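Local coordinates for GTPase-activating protein BEM3 (Saccharomyces cerevisiae S288C, PDB 6FSF) that activates GTP hydrolysis by CDC42, and less efficiently by RHO1, and binds phosphatidylinositol 3-phosphate, at residues A[140-145]-A[163-168]. Residues are numbered along the deposited sequence; the frame is centred on the assembly and turned at random.
Sequences VKDGSL and YGILRD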
loop_
_atom_site.group_PDB
_atom_site.type_symbol
_atom_site.label_atom_id
_atom_site.label_comp_id
_atom_site.label_asym_id
_atom_site.label_seq_id
_atom_site.Cartn_x
_atom_site.Cartn_y
_atom_site.Cartn_z
ATOM N N VAL A 140 2.529 17.406 -11.812
ATOM C CA VAL A 140 1.829 17.127 -10.564
ATOM C C VAL A 140 2.038 15.674 -10.151
ATOM O O VAL A 140 1.679 14.752 -10.882
ATOM C CB VAL A 140 0.328 17.447 -10.688
ATOM C CG1 VAL A 140 -0.344 17.358 -9.328
ATOM C CG2 VAL A 140 0.128 18.826 -11.305
ATOM N N LYS A 141 2.622 15.480 -8.969
ATOM C CA LYS A 141 2.921 14.160 -8.430
ATOM C C LYS A 141 2.404 14.076 -7.002
ATOM O O LYS A 141 2.478 15.053 -6.250
ATOM C CB LYS A 141 4.433 13.873 -8.463
ATOM C CG LYS A 141 4.860 12.578 -7.775
ATOM C CD LYS A 141 4.903 11.403 -8.742
ATOM C CE LYS A 141 5.221 10.094 -8.029
ATOM N NZ LYS A 141 3.994 9.386 -7.560
ATOM N N ASP A 142 1.881 12.909 -6.632
ATOM C CA ASP A 142 1.324 12.712 -5.301
ATOM C C ASP A 142 1.538 11.267 -4.872
ATOM O O ASP A 142 2.058 10.440 -5.627
ATOM C CB ASP A 142 -0.160 13.089 -5.265
ATOM C CG ASP A 142 -0.967 12.374 -6.327
ATOM O OD1 ASP A 142 -0.443 12.180 -7.444
ATOM O OD2 ASP A 142 -2.127 12.011 -6.045
ATOM N N GLY A 143 1.130 10.971 -3.650
ATOM C CA GLY A 143 1.264 9.636 -3.101
ATOM C C GLY A 143 1.483 9.684 -1.604
ATOM O O GLY A 143 1.767 10.727 -1.019
ATOM N N SER A 144 1.339 8.516 -0.987
ATOM C CA SER A 144 1.580 8.372 0.441
ATOM C C SER A 144 3.077 8.304 0.713
ATOM O O SER A 144 3.829 7.677 -0.039
ATOM C CB SER A 144 0.892 7.116 0.976
ATOM O OG SER A 144 -0.507 7.174 0.766
ATOM N N LEU A 145 3.507 8.956 1.793
ATOM C CA LEU A 145 4.920 9.027 2.134
ATOM C C LEU A 145 5.101 8.773 3.624
ATOM O O LEU A 145 4.160 8.886 4.413
ATOM C CB LEU A 145 5.524 10.387 1.754
ATOM C CG LEU A 145 5.446 10.810 0.288
ATOM C CD1 LEU A 145 5.937 12.241 0.119
ATOM C CD2 LEU A 145 6.241 9.861 -0.590
ATOM N N TYR A 163 0.761 12.566 3.346
ATOM C CA TYR A 163 0.328 12.582 1.955
ATOM C C TYR A 163 0.963 13.788 1.276
ATOM O O TYR A 163 0.727 14.928 1.686
ATOM C CB TYR A 163 -1.195 12.631 1.844
ATOM C CG TYR A 163 -1.680 12.706 0.418
ATOM C CD1 TYR A 163 -2.502 13.741 -0.000
ATOM C CD2 TYR A 163 -1.298 11.750 -0.516
ATOM C CE1 TYR A 163 -2.945 13.817 -1.305
ATOM C CE2 TYR A 163 -1.734 11.819 -1.825
ATOM C CZ TYR A 163 -2.557 12.854 -2.215
ATOM O OH TYR A 163 -2.998 12.933 -3.517
ATOM N N GLY A 164 1.773 13.531 0.255
ATOM C CA GLY A 164 2.532 14.575 -0.416
ATOM C C GLY A 164 1.873 15.015 -1.709
ATOM O O GLY A 164 1.395 14.192 -2.490
ATOM N N ILE A 165 1.850 16.329 -1.924
ATOM C CA ILE A 165 1.368 16.931 -3.163
ATOM C C ILE A 165 2.450 17.867 -3.681
ATOM O O ILE A 165 2.861 18.796 -2.975
ATOM C CB ILE A 165 0.049 17.699 -2.969
ATOM C CG1 ILE A 165 -1.079 16.746 -2.586
ATOM C CG2 ILE A 165 -0.319 18.450 -4.243
ATOM C CD1 ILE A 165 -1.628 15.943 -3.753
ATOM N N LEU A 166 2.911 17.627 -4.903
ATOM C CA LEU A 166 3.846 18.528 -5.561
ATOM C C LEU A 166 3.048 19.588 -6.311
ATOM O O LEU A 166 2.327 19.275 -7.266
ATOM C CB LEU A 166 4.771 17.771 -6.513
ATOM C CG LEU A 166 5.962 18.569 -7.057
ATOM C CD1 LEU A 166 6.646 19.344 -5.943
ATOM C CD2 LEU A 166 6.958 17.666 -7.775
ATOM N N ARG A 167 3.164 20.837 -5.869
ATOM C CA ARG A 167 2.461 21.961 -6.475
ATOM C C ARG A 167 3.483 22.895 -7.108
ATOM O O ARG A 167 4.307 23.487 -6.400
ATOM C CB ARG A 167 1.620 22.709 -5.441
ATOM C CG ARG A 167 0.903 23.914 -6.016
ATOM C CD ARG A 167 0.115 24.668 -4.950
ATOM N NE ARG A 167 -0.690 25.743 -5.544
ATOM C CZ ARG A 167 -1.466 26.568 -4.849
ATOM N NH1 ARG A 167 -2.157 27.514 -5.475
ATOM N NH2 ARG A 167 -1.548 26.442 -3.526
ATOM N N ASP A 168 3.421 23.027 -8.435
ATOM C CA ASP A 168 4.405 23.785 -9.199
ATOM C C ASP A 168 5.805 23.263 -8.890
ATOM O O ASP A 168 6.185 22.189 -9.365
ATOM C CB ASP A 168 4.277 25.283 -8.905
ATOM C CG ASP A 168 2.911 25.832 -9.274
ATOM O OD1 ASP A 168 2.683 26.118 -10.470
ATOM O OD2 ASP A 168 2.053 25.966 -8.375
#
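Y163 OH donates a hydrogen bond to D142 OD2 at 2.8 Å. The carboxylate oxygen accepts with its anti lone pair, and the carboxylate and ring planes stand 74° apart. Y163 has CG anti to its backbone N (chi1 178°), which carries the ring alongside D142 toward the neighbouring strand, with CD2 3.3 Å from G143 O. Both side chains share their face with I165 and S144. There I165 CD1 packs against D142 CB at 3.5 Å.

The strands run antiparallel; G143 and G164 form a hydrogen-bonded pair, with D142-I165 and S144-Y163 as the non-hydrogen-bonded pairs beside it. L166 N donates to K141 O at 2.9 Å, and G164 N to G143 O at 3.1 Å. The return bond from G143 N to G164 O is weak, at 3.4 Å. D142 CA adds a CH···O contact to G164 O.

On the other face, L145 CD1 lies 4.2 Å from G164 CA. L145, L166 and K141 meet helix 230-240 on this side, where K141 forms a salt bridge with E232 and a cation-pi contact with W236. This is the first beta hairpin of the PH domain, packed against the C-terminal helix characteristic of the fold.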